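FAD-binding oxidoreductase (Gulosibacter chungangensis, PDB 7PBI) binds FAD covalently and holds isoeugenol next to the flavin, probably acting as a flavin-dependent oxidoreductase of the vanillyl-alcohol oxidase type. Local coordinates at residues N280-A285 with D426-F431; F396-V401 with M438-L443; P400-S405 with E471-Y476. All coordinates share one frame; numbering follows the deposited sequence.

Contact 1 (N280-A285 with D426-F431); sequences NVTFDA and DYLAQF. With H7Y (isoeugenol), chain L.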
loop_
_atom_site.group_PDB
_atom_site.type_symbol
_atom_site.label_atom_id
_atom_site.label_comp_id
_atom_site.label_asym_id
_atom_site.label_seq_id
_atom_site.Cartn_x
_atom_site.Cartn_y
_atom_site.Cartn_z
ATOM N N ASN B 280 -26.113 13.984 0.697
ATOM C CA ASN B 280 -27.559 14.278 0.828
ATOM C C ASN B 280 -27.714 15.785 1.049
ATOM O O ASN B 280 -26.700 16.499 1.203
ATOM C CB ASN B 280 -28.236 13.423 1.904
ATOM C CG ASN B 280 -27.990 13.907 3.314
ATOM O OD1 ASN B 280 -27.072 14.684 3.552
ATOM N ND2 ASN B 280 -28.804 13.456 4.251
ATOM N N VAL B 281 -28.953 16.252 1.041
ATOM C CA VAL B 281 -29.266 17.703 1.074
ATOM C C VAL B 281 -28.931 18.239 2.468
ATOM O O VAL B 281 -28.422 19.390 2.542
ATOM C CB VAL B 281 -30.728 17.962 0.683
ATOM C CG1 VAL B 281 -31.715 17.355 1.682
ATOM C CG2 VAL B 281 -30.966 19.446 0.462
ATOM N N THR B 282 -29.203 17.456 3.524
ATOM C CA THR B 282 -28.983 17.895 4.930
ATOM C C THR B 282 -27.502 18.229 5.132
ATOM O O THR B 282 -27.210 19.198 5.865
ATOM C CB THR B 282 -29.403 16.860 5.977
ATOM O OG1 THR B 282 -30.737 16.426 5.723
ATOM C CG2 THR B 282 -29.336 17.436 7.373
ATOM N N PHE B 283 -26.594 17.465 4.517
ATOM C CA PHE B 283 -25.145 17.732 4.658
ATOM C C PHE B 283 -24.844 19.107 4.061
ATOM O O PHE B 283 -24.156 19.902 4.696
ATOM C CB PHE B 283 -24.274 16.665 3.999
ATOM C CG PHE B 283 -22.896 16.585 4.609
ATOM C CD1 PHE B 283 -22.116 17.722 4.775
ATOM C CD2 PHE B 283 -22.384 15.373 5.045
ATOM C CE1 PHE B 283 -20.858 17.648 5.353
ATOM C CE2 PHE B 283 -21.122 15.297 5.613
ATOM C CZ PHE B 283 -20.369 16.437 5.781
ATOM N N ASP B 284 -25.321 19.370 2.854
ATOM C CA ASP B 284 -24.957 20.607 2.127
ATOM C C ASP B 284 -25.612 21.795 2.830
ATOM O O ASP B 284 -24.947 22.833 2.956
ATOM C CB ASP B 284 -25.306 20.523 0.639
ATOM C CG ASP B 284 -24.137 20.122 -0.253
ATOM O OD1 ASP B 284 -23.060 19.775 0.278
ATOM O OD2 ASP B 284 -24.305 20.171 -1.480
ATOM N N ALA B 285 -26.848 21.653 3.302
ATOM C CA ALA B 285 -27.536 22.726 4.061
ATOM C C ALA B 285 -26.645 23.203 5.221
ATOM O O ALA B 285 -26.345 24.425 5.287
ATOM C CB ALA B 285 -28.881 22.246 4.555
ATOM N N ASP B 426 -30.213 14.040 13.751
ATOM C CA ASP B 426 -30.076 14.466 12.341
ATOM C C ASP B 426 -29.038 13.564 11.673
ATOM O O ASP B 426 -28.070 13.157 12.350
ATOM C CB ASP B 426 -29.744 15.956 12.272
ATOM C CG ASP B 426 -30.946 16.857 12.513
ATOM O OD1 ASP B 426 -32.096 16.364 12.415
ATOM O OD2 ASP B 426 -30.731 18.048 12.769
ATOM N N TYR B 427 -29.248 13.245 10.399
ATOM C CA TYR B 427 -28.427 12.272 9.639
ATOM C C TYR B 427 -27.901 12.947 8.375
ATOM O O TYR B 427 -28.639 13.069 7.392
ATOM C CB TYR B 427 -29.233 11.006 9.343
ATOM C CG TYR B 427 -28.627 10.086 8.314
ATOM C CD1 TYR B 427 -27.253 9.919 8.203
ATOM C CD2 TYR B 427 -29.438 9.368 7.451
ATOM C CE1 TYR B 427 -26.703 9.059 7.263
ATOM C CE2 TYR B 427 -28.902 8.511 6.503
ATOM C CZ TYR B 427 -27.534 8.345 6.417
ATOM O OH TYR B 427 -27.033 7.511 5.466
ATOM N N LEU B 428 -26.638 13.361 8.427
ATOM C CA LEU B 428 -25.884 13.884 7.262
ATOM C C LEU B 428 -25.173 12.712 6.597
ATOM O O LEU B 428 -24.473 11.997 7.308
ATOM C CB LEU B 428 -24.881 14.935 7.732
ATOM C CG LEU B 428 -25.465 16.307 8.057
ATOM C CD1 LEU B 428 -26.316 16.271 9.319
ATOM C CD2 LEU B 428 -24.348 17.319 8.207
ATOM N N ALA B 429 -25.379 12.518 5.294
ATOM C CA ALA B 429 -24.974 11.304 4.541
ATOM C C ALA B 429 -24.037 11.692 3.403
ATOM O O ALA B 429 -24.363 12.619 2.648
ATOM C CB ALA B 429 -26.185 10.593 3.998
ATOM N N GLN B 430 -22.924 10.983 3.276
ATOM C CA GLN B 430 -21.962 11.190 2.167
ATOM C C GLN B 430 -21.403 9.831 1.743
ATOM O O GLN B 430 -20.722 9.196 2.569
ATOM C CB GLN B 430 -20.863 12.152 2.607
ATOM C CG GLN B 430 -19.698 12.235 1.638
ATOM C CD GLN B 430 -18.927 13.528 1.772
ATOM O OE1 GLN B 430 -17.811 13.572 2.295
ATOM N NE2 GLN B 430 -19.517 14.604 1.275
ATOM N N PHE B 431 -21.699 9.404 0.514
ATOM C CA PHE B 431 -21.077 8.223 -0.129
ATOM C C PHE B 431 -19.888 8.701 -0.950
ATOM O O PHE B 431 -19.940 9.770 -1.562
ATOM C CB PHE B 431 -22.086 7.451 -0.971
ATOM C CG PHE B 431 -23.256 6.950 -0.171
ATOM C CD1 PHE B 431 -24.293 7.802 0.179
ATOM C CD2 PHE B 431 -23.314 5.632 0.248
ATOM C CE1 PHE B 431 -25.365 7.337 0.928
ATOM C CE2 PHE B 431 -24.384 5.170 0.998
ATOM C CZ PHE B 431 -25.407 6.024 1.344
HETATM C CAA H7Y L . -17.654 14.779 5.404
HETATM C CAD H7Y L . -16.604 13.700 5.493
HETATM C CAE H7Y L . -16.393 12.976 6.831
HETATM C CAJ H7Y L . -15.427 11.991 6.930
HETATM C CAH H7Y L . -14.874 11.586 5.743
HETATM C CAF H7Y L . -15.001 11.416 8.136
HETATM C CAG H7Y L . -14.009 10.442 8.131
HETATM C CAK H7Y L . -13.451 10.051 6.926
HETATM O OAC H7Y L . -12.470 9.109 6.873
HETATM C CAL H7Y L . -13.890 10.626 5.724
HETATM O OAI H7Y L . -13.332 10.232 4.531
HETATM C CAB H7Y L . -13.703 10.955 3.306
#

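Contact 2 (F396-V401 with M438-L443); sequences FFYAPV and MHHICL. With H7Y (isoeugenol), chain L; FAD (flavin-adenine dinucleotide), chain K.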
loop_
_atom_site.group_PDB
_atom_site.type_symbol
_atom_site.label_atom_id
_atom_site.label_comp_id
_atom_site.label_asym_id
_atom_site.label_seq_id
_atom_site.Cartn_x
_atom_site.Cartn_y
_atom_site.Cartn_z
ATOM N N PHE B 396 -20.144 12.107 15.362
ATOM C CA PHE B 396 -19.830 10.784 15.956
ATOM C C PHE B 396 -20.023 9.718 14.882
ATOM O O PHE B 396 -21.146 9.208 14.734
ATOM C CB PHE B 396 -20.759 10.513 17.137
ATOM C CG PHE B 396 -20.379 9.320 17.963
ATOM C CD1 PHE B 396 -19.285 9.376 18.813
ATOM C CD2 PHE B 396 -21.130 8.158 17.915
ATOM C CE1 PHE B 396 -18.944 8.284 19.598
ATOM C CE2 PHE B 396 -20.795 7.069 18.705
ATOM C CZ PHE B 396 -19.697 7.130 19.538
ATOM N N PHE B 397 -18.951 9.401 14.160
ATOM C CA PHE B 397 -18.997 8.757 12.828
ATOM C C PHE B 397 -19.383 7.280 12.908
ATOM O O PHE B 397 -18.877 6.521 13.746
ATOM C CB PHE B 397 -17.640 8.887 12.158
ATOM C CG PHE B 397 -17.350 10.267 11.645
ATOM C CD1 PHE B 397 -18.113 10.809 10.633
ATOM C CD2 PHE B 397 -16.296 11.007 12.149
ATOM C CE1 PHE B 397 -17.837 12.072 10.141
ATOM C CE2 PHE B 397 -16.016 12.271 11.658
ATOM C CZ PHE B 397 -16.793 12.804 10.659
ATOM N N TYR B 398 -20.282 6.893 12.012
ATOM C CA TYR B 398 -20.528 5.503 11.577
ATOM C C TYR B 398 -20.087 5.412 10.113
ATOM O O TYR B 398 -20.758 6.014 9.257
ATOM C CB TYR B 398 -22.004 5.166 11.776
ATOM C CG TYR B 398 -22.443 3.888 11.112
ATOM C CD1 TYR B 398 -21.931 2.667 11.517
ATOM C CD2 TYR B 398 -23.359 3.889 10.076
ATOM C CE1 TYR B 398 -22.327 1.479 10.923
ATOM C CE2 TYR B 398 -23.773 2.712 9.474
ATOM C CZ TYR B 398 -23.247 1.503 9.893
ATOM O OH TYR B 398 -23.620 0.334 9.304
ATOM N N ALA B 399 -18.981 4.727 9.817
ATOM C CA ALA B 399 -18.371 4.742 8.468
ATOM C C ALA B 399 -18.122 3.326 7.952
ATOM O O ALA B 399 -16.971 2.908 7.856
ATOM C CB ALA B 399 -17.095 5.541 8.519
ATOM N N PRO B 400 -19.168 2.558 7.566
ATOM C CA PRO B 400 -18.959 1.230 7.005
ATOM C C PRO B 400 -18.426 1.282 5.570
ATOM O O PRO B 400 -18.612 2.261 4.892
ATOM C CB PRO B 400 -20.347 0.591 7.060
ATOM C CG PRO B 400 -21.294 1.761 6.951
ATOM C CD PRO B 400 -20.594 2.907 7.651
ATOM N N VAL B 401 -17.774 0.198 5.165
ATOM C CA VAL B 401 -17.274 -0.034 3.781
ATOM C C VAL B 401 -18.022 -1.225 3.179
ATOM O O VAL B 401 -18.244 -2.222 3.896
ATOM C CB VAL B 401 -15.756 -0.252 3.789
ATOM C CG1 VAL B 401 -15.252 -0.897 2.507
ATOM C CG2 VAL B 401 -15.056 1.067 4.052
ATOM N N MET B 438 -16.937 1.236 -1.749
ATOM C CA MET B 438 -17.784 2.381 -1.357
ATOM C C MET B 438 -17.715 2.548 0.160
ATOM O O MET B 438 -18.108 1.604 0.886
ATOM C CB MET B 438 -19.226 2.124 -1.788
ATOM C CG MET B 438 -20.129 3.312 -1.613
ATOM S SD MET B 438 -21.689 2.999 -2.455
ATOM C CE MET B 438 -22.391 1.709 -1.427
ATOM N N HIS B 439 -17.224 3.708 0.601
ATOM C CA HIS B 439 -17.402 4.225 1.983
ATOM C C HIS B 439 -18.784 4.857 2.113
ATOM O O HIS B 439 -19.139 5.678 1.262
ATOM C CB HIS B 439 -16.353 5.276 2.333
ATOM C CG HIS B 439 -14.969 4.735 2.404
ATOM N ND1 HIS B 439 -14.243 4.433 1.273
ATOM C CD2 HIS B 439 -14.173 4.467 3.462
ATOM C CE1 HIS B 439 -13.054 3.996 1.629
ATOM N NE2 HIS B 439 -12.985 4.010 2.971
ATOM N N HIS B 440 -19.522 4.484 3.151
ATOM C CA HIS B 440 -20.692 5.250 3.634
ATOM C C HIS B 440 -20.255 6.038 4.864
ATOM O O HIS B 440 -19.921 5.408 5.867
ATOM C CB HIS B 440 -21.859 4.311 3.919
ATOM C CG HIS B 440 -23.011 5.009 4.537
ATOM N ND1 HIS B 440 -23.880 4.377 5.389
ATOM C CD2 HIS B 440 -23.419 6.290 4.456
ATOM C CE1 HIS B 440 -24.792 5.233 5.798
ATOM N NE2 HIS B 440 -24.527 6.417 5.245
ATOM N N ILE B 441 -20.229 7.362 4.768
ATOM C CA ILE B 441 -20.027 8.263 5.940
ATOM C C ILE B 441 -21.390 8.661 6.515
ATOM O O ILE B 441 -22.077 9.489 5.898
ATOM C CB ILE B 441 -19.218 9.497 5.525
ATOM C CG1 ILE B 441 -17.850 9.087 4.982
ATOM C CG2 ILE B 441 -19.116 10.483 6.676
ATOM C CD1 ILE B 441 -16.936 8.461 6.015
ATOM N N CYS B 442 -21.765 8.111 7.666
ATOM C CA CYS B 442 -22.910 8.609 8.471
ATOM C C CYS B 442 -22.390 9.622 9.494
ATOM O O CYS B 442 -21.723 9.192 10.454
ATOM C CB CYS B 442 -23.634 7.503 9.216
ATOM S SG CYS B 442 -24.731 8.189 10.477
ATOM N N LEU B 443 -22.659 10.910 9.271
ATOM C CA LEU B 443 -22.228 12.031 10.150
ATOM C C LEU B 443 -23.447 12.536 10.925
ATOM O O LEU B 443 -24.169 13.419 10.446
ATOM C CB LEU B 443 -21.610 13.131 9.274
ATOM C CG LEU B 443 -20.880 14.272 9.992
ATOM C CD1 LEU B 443 -20.119 15.142 8.999
ATOM C CD2 LEU B 443 -21.823 15.143 10.799
HETATM C CAA H7Y L . -17.654 14.779 5.404
HETATM C CAD H7Y L . -16.604 13.700 5.493
HETATM C CAE H7Y L . -16.393 12.976 6.831
HETATM C CAJ H7Y L . -15.427 11.991 6.930
HETATM C CAH H7Y L . -14.874 11.586 5.743
HETATM C CAF H7Y L . -15.001 11.416 8.136
HETATM C CAG H7Y L . -14.009 10.442 8.131
HETATM C CAK H7Y L . -13.451 10.051 6.926
HETATM O OAC H7Y L . -12.470 9.109 6.873
HETATM C CAL H7Y L . -13.890 10.626 5.724
HETATM O OAI H7Y L . -13.332 10.232 4.531
HETATM C CAB H7Y L . -13.703 10.955 3.306
HETATM P PA FAD K . -4.500 13.341 15.419
HETATM O O1A FAD K . -5.540 13.570 16.468
HETATM O O2A FAD K . -3.197 14.029 15.637
HETATM O O5B FAD K . -4.239 11.778 15.229
HETATM C C5B FAD K . -5.328 10.834 15.258
HETATM C C4B FAD K . -4.838 9.549 15.863
HETATM O O4B FAD K . -3.748 9.018 15.063
HETATM C C3B FAD K . -4.253 9.648 17.276
HETATM O O3B FAD K . -5.253 9.540 18.276
HETATM C C2B FAD K . -3.320 8.436 17.301
HETATM O O2B FAD K . -4.028 7.231 17.497
HETATM C C1B FAD K . -2.734 8.485 15.893
HETATM N N9A FAD K . -1.558 9.329 15.766
HETATM C C8A FAD K . -1.539 10.627 15.336
HETATM N N7A FAD K . -0.339 11.154 15.329
HETATM C C5A FAD K . 0.479 10.137 15.786
HETATM C C6A FAD K . 1.863 10.080 16.001
HETATM N N6A FAD K . 2.686 11.101 15.764
HETATM N N1A FAD K . 2.361 8.914 16.477
HETATM C C2A FAD K . 1.515 7.900 16.708
HETATM N N3A FAD K . 0.198 7.841 16.524
HETATM C C4A FAD K . -0.264 9.009 16.061
HETATM N N1 FAD K . -11.228 12.859 8.416
HETATM C C2 FAD K . -10.771 12.502 7.204
HETATM O O2 FAD K . -9.822 11.724 7.092
HETATM N N3 FAD K . -11.294 12.995 6.057
HETATM C C4 FAD K . -12.349 13.862 6.050
HETATM O O4 FAD K . -12.769 14.282 4.981
HETATM C C4X FAD K . -12.881 14.253 7.307
HETATM N N5 FAD K . -13.896 15.076 7.335
HETATM C C5X FAD K . -14.381 15.434 8.561
HETATM C C6 FAD K . -15.463 16.329 8.596
HETATM C C7 FAD K . -16.002 16.755 9.785
HETATM C C7M FAD K . -17.161 17.716 9.769
HETATM C C8 FAD K . -15.463 16.275 10.998
HETATM C C8M FAD K . -16.053 16.709 12.313
HETATM C C9 FAD K . -14.404 15.399 10.984
HETATM C C9A FAD K . -13.837 14.962 9.775
HETATM N N10 FAD K . -12.756 14.077 9.711
HETATM C C10 FAD K . -12.241 13.696 8.476
HETATM C "C1'" FAD K . -12.123 13.580 10.955
HETATM C "C2'" FAD K . -10.977 14.503 11.438
HETATM O "O2'" FAD K . -11.365 15.888 11.340
HETATM C "C3'" FAD K . -9.664 14.349 10.654
HETATM O "O3'" FAD K . -9.432 12.997 10.290
HETATM C "C4'" FAD K . -8.423 14.888 11.376
HETATM O "O4'" FAD K . -7.383 15.111 10.424
HETATM C "C5'" FAD K . -7.869 13.958 12.427
HETATM O "O5'" FAD K . -7.239 14.750 13.471
HETATM P P FAD K . -5.677 15.076 13.397
HETATM O O1P FAD K . -5.435 16.192 14.365
HETATM O O2P FAD K . -5.247 15.253 11.977
HETATM O O3P FAD K . -5.067 13.705 13.966
#

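Contact 3 (P400-S405 with E471-Y476); sequences PVSAPS and EGYGIY. With H7Y (isoeugenol), chain L.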
loop_
_atom_site.group_PDB
_atom_site.type_symbol
_atom_site.label_atom_id
_atom_site.label_comp_id
_atom_site.label_asym_id
_atom_site.label_seq_id
_atom_site.Cartn_x
_atom_site.Cartn_y
_atom_site.Cartn_z
ATOM N N PRO B 400 -19.168 2.558 7.566
ATOM C CA PRO B 400 -18.959 1.230 7.005
ATOM C C PRO B 400 -18.426 1.282 5.570
ATOM O O PRO B 400 -18.612 2.261 4.892
ATOM C CB PRO B 400 -20.347 0.591 7.060
ATOM C CG PRO B 400 -21.294 1.761 6.951
ATOM C CD PRO B 400 -20.594 2.907 7.651
ATOM N N VAL B 401 -17.774 0.198 5.165
ATOM C CA VAL B 401 -17.274 -0.034 3.781
ATOM C C VAL B 401 -18.022 -1.225 3.179
ATOM O O VAL B 401 -18.244 -2.222 3.896
ATOM C CB VAL B 401 -15.756 -0.252 3.789
ATOM C CG1 VAL B 401 -15.252 -0.897 2.507
ATOM C CG2 VAL B 401 -15.056 1.067 4.052
ATOM N N SER B 402 -18.406 -1.111 1.912
ATOM C CA SER B 402 -19.235 -2.125 1.219
ATOM C C SER B 402 -18.878 -2.181 -0.262
ATOM O O SER B 402 -18.161 -1.293 -0.749
ATOM C CB SER B 402 -20.701 -1.852 1.420
ATOM O OG SER B 402 -21.102 -0.658 0.767
ATOM N N ALA B 403 -19.359 -3.226 -0.929
ATOM C CA ALA B 403 -19.253 -3.411 -2.391
ATOM C C ALA B 403 -20.046 -2.290 -3.047
ATOM O O ALA B 403 -21.189 -2.067 -2.663
ATOM C CB ALA B 403 -19.780 -4.769 -2.778
ATOM N N PRO B 404 -19.461 -1.547 -4.017
ATOM C CA PRO B 404 -20.098 -0.366 -4.593
ATOM C C PRO B 404 -21.260 -0.862 -5.456
ATOM O O PRO B 404 -21.054 -1.440 -6.493
ATOM C CB PRO B 404 -19.003 0.318 -5.418
ATOM C CG PRO B 404 -18.105 -0.832 -5.816
ATOM C CD PRO B 404 -18.181 -1.837 -4.676
ATOM N N SER B 405 -22.459 -0.678 -4.937
ATOM C CA SER B 405 -23.708 -1.254 -5.467
ATOM C C SER B 405 -24.833 -0.273 -5.138
ATOM O O SER B 405 -24.939 0.126 -3.966
ATOM C CB SER B 405 -23.924 -2.617 -4.875
ATOM O OG SER B 405 -25.234 -3.077 -5.143
ATOM N N GLU B 471 -25.488 -7.118 7.721
ATOM C CA GLU B 471 -25.571 -7.067 6.240
ATOM C C GLU B 471 -24.180 -7.241 5.634
ATOM O O GLU B 471 -24.079 -7.144 4.414
ATOM C CB GLU B 471 -26.140 -5.723 5.783
ATOM C CG GLU B 471 -27.610 -5.539 6.098
ATOM C CD GLU B 471 -28.533 -6.380 5.235
ATOM O OE1 GLU B 471 -28.271 -6.507 4.016
ATOM O OE2 GLU B 471 -29.499 -6.927 5.786
ATOM N N GLY B 472 -23.148 -7.432 6.453
ATOM C CA GLY B 472 -21.765 -7.625 5.972
ATOM C C GLY B 472 -21.049 -6.321 5.649
ATOM O O GLY B 472 -20.177 -6.349 4.754
ATOM N N TYR B 473 -21.391 -5.220 6.326
ATOM C CA TYR B 473 -20.732 -3.894 6.167
ATOM C C TYR B 473 -19.838 -3.640 7.385
ATOM O O TYR B 473 -20.354 -3.542 8.513
ATOM C CB TYR B 473 -21.743 -2.750 6.004
ATOM C CG TYR B 473 -22.845 -2.960 4.996
ATOM C CD1 TYR B 473 -22.604 -3.566 3.774
ATOM C CD2 TYR B 473 -24.134 -2.520 5.257
ATOM C CE1 TYR B 473 -23.618 -3.752 2.846
ATOM C CE2 TYR B 473 -25.159 -2.691 4.336
ATOM C CZ TYR B 473 -24.902 -3.308 3.120
ATOM O OH TYR B 473 -25.900 -3.482 2.199
ATOM N N GLY B 474 -18.533 -3.526 7.149
ATOM C CA GLY B 474 -17.508 -3.395 8.197
ATOM C C GLY B 474 -17.021 -1.966 8.314
ATOM O O GLY B 474 -16.777 -1.339 7.270
ATOM N N ILE B 475 -16.895 -1.475 9.548
ATOM C CA ILE B 475 -16.352 -0.124 9.865
ATOM C C ILE B 475 -14.824 -0.218 9.810
ATOM O O ILE B 475 -14.254 -1.174 10.372
ATOM C CB ILE B 475 -16.864 0.358 11.239
ATOM C CG1 ILE B 475 -18.369 0.631 11.220
ATOM C CG2 ILE B 475 -16.086 1.567 11.726
ATOM C CD1 ILE B 475 -19.200 -0.545 11.672
ATOM N N TYR B 476 -14.180 0.749 9.166
ATOM C CA TYR B 476 -12.703 0.819 9.037
ATOM C C TYR B 476 -12.133 1.861 10.011
ATOM O O TYR B 476 -10.904 1.993 10.110
ATOM C CB TYR B 476 -12.331 1.156 7.590
ATOM C CG TYR B 476 -12.332 2.634 7.322
ATOM C CD1 TYR B 476 -13.489 3.381 7.465
ATOM C CD2 TYR B 476 -11.157 3.296 7.017
ATOM C CE1 TYR B 476 -13.490 4.752 7.271
ATOM C CE2 TYR B 476 -11.137 4.664 6.811
ATOM C CZ TYR B 476 -12.306 5.392 6.943
ATOM O OH TYR B 476 -12.248 6.740 6.754
HETATM C CAA H7Y L . -17.654 14.779 5.404
HETATM C CAD H7Y L . -16.604 13.700 5.493
HETATM C CAE H7Y L . -16.393 12.976 6.831
HETATM C CAJ H7Y L . -15.427 11.991 6.930
HETATM C CAH H7Y L . -14.874 11.586 5.743
HETATM C CAF H7Y L . -15.001 11.416 8.136
HETATM C CAG H7Y L . -14.009 10.442 8.131
HETATM C CAK H7Y L . -13.451 10.051 6.926
HETATM O OAC H7Y L . -12.470 9.109 6.873
HETATM C CAL H7Y L . -13.890 10.626 5.724
HETATM O OAI H7Y L . -13.332 10.232 4.531
HETATM C CAB H7Y L . -13.703 10.955 3.306
#

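Contact 1 (N280-A285 with D426-F431)
OD1 of Asn280 takes two backbone N-H groups, one from each segment. Phe283 N donates to Asn280 OD1 at 3.0 Å, the N-cap bond of the helix that begins at Val281, while Ala429 N reaches the same atom from the strand in a weak bond of 3.3 Å. The amide nitrogen is used as well: ND2 of Asn280 gives a hydrogen to Tyr427 O at 3.2 Å, lying in the plane of that carbonyl. Asn280 N completes the set by donating to Ala429 O at 3.0 Å. With CG placed between the backbone N and the carbonyl carbon (chi1 79°), the amide turns back over its own helix start and still reaches the strand, and these bonds should fix its rotation. Beside this polar seam, Leu428 fills the angle between helix and strand. Its CD2 sits over one face of the Phe283 ring, 4.1 Å from the centroid. Leu428 CD1 touches Thr282 CG2 at 3.8 Å, Leu428 and Thr282 crossing at about a right angle. Phe283 and Gln430 extend beyond the seam, and both CZ of the ring and OE1 of the amide meet CAA, the terminal carbon of the isoeugenol side chain. An N-capped helix thus leaves strand 277-280 exactly where that strand pairs with 426-433, at the end of the ligand pocket occupied by the propenyl tail.

Contact 2 (F396-V401 with M438-L443)
Tyr398 and Cys442 exchange paired backbone hydrogen bonds across the antiparallel segments, Tyr398 N to Cys442 O at 3.1 Å and Cys442 N to Tyr398 O at 2.8 Å, and His440 N donates to Pro400 O at 3.0 Å. The proline nitrogen has no hydrogen to return to His440 O, which instead receives a CA-H...O contact from Ala399. Among the apolar contacts, CB of Cys442 lies at the edge of the Tyr398 ring, and Ala399 CB meets Ile441 CD1. CE1 of Phe397 lies against Leu443 CG at 3.8 Å and Ile441 CG2 at 4.0 Å. Val401 CG2 rests over a face of the His439 imidazole. Ligand contacts centre on Phe397, whose CG, beside the backbone N and opposite the carbonyl carbon (chi1 -74°), lays the ring against isoeugenol: CAF lies over one face, and flavin C9 meets the edge 3.5 Å from Phe397 CZ. Ile441 CG2 and CD1 also line isoeugenol. Phe397, Ala399, Ile441 and Leu443 face the flavin; Tyr398 packs on helix 451-470, and Pro400, His440 and Cys442 on helix 406-422. Strand 426-433 flanks one side (Leu428 on Leu443, Tyr427 OH hydrogen-bonded to His440 NE2), strand 474-475 the other (Gly474 with Val401).

Contact 3 (P400-S405 with E471-Y476)
Gly474 O is the single carbonyl through which the backbones of 400-405 and 471-476 are hydrogen-bonded, and it serves two neighbouring residues. Val401 N donates to Gly474 O at 2.8 Å with an N-H...O angle of 157°, and Pro400 CA makes a CA-H...O contact with the same Gly474 O at 3.4 Å. Pro400 and Ile475 form the adjoining non-hydrogen-bonded pair, with 4.1 Å between Pro400 CA and Ile475 CA and their side chains diverging. Past this short antiparallel ladder the contact passes to Tyr473. Tyr473 CB lies 3.8 Å from Pro400 CB, and the ring then runs along the strand until Tyr473 CD1 meets Ser402 CB at 3.5 Å. CG of Tyr473 stands beside the backbone N, opposite the carbonyl carbon (chi1 -48°), which carries the ring back along Pro400 and Ser402, and Glu471 CB lies over one of its faces. The hydroxyls of Tyr473 and Ser402 turn to helix 406-422, hydrogen-bonded to Asp408 and, weakly, to Gln412. Just before Tyr473 in the chain, Gly472 closes helix 451-470 with a Schellman motif. At the other end, Tyr476 CD1 lies loosely by Val401 CG2 at 4.4 Å. Tyr476 CG falls between its backbone N and carbonyl carbon (chi1 86°), swinging the phenol toward isoeugenol, whose phenol oxygen OAC lies in the ring plane beside Tyr476 OH. Tyr208 of the second subunit packs on Val401. Backbone pairing and apolar packing therefore do the joining, while the tyrosine hydroxyls are spent elsewhere: that of Tyr473 on a neighbouring helix, and that of Tyr476 probably on the ligand's phenol, though the modelled separation is too short to be exact, consistent with a pocket that recognises a phenolic compound.

In the fold
All three contacts belong to one antiparallel sheet, in which strands 277-280, 426-433, 438-447, 393-402 and 474-475 lie next to one another in that order. Contact 1 joins the end of strand 277-280 and helix 281-286 to strand 426-433, contact 2 joins strands 438-447 and 393-402, and contact 3 the last two. Their centres are about 12, 9 and 19 Å apart for the pairs 1-2, 2-3 and 1-3. Along the chain, 280-285 comes first, then 396-405, 426-431, 438-443 and 471-476, so contact 1 alternates with the others. Contacts 2 and 3 share Pro400 and Val401. The sheet and residues at its edges thus line the isoeugenol site, from the ligand's propenyl tail to its phenol oxygen.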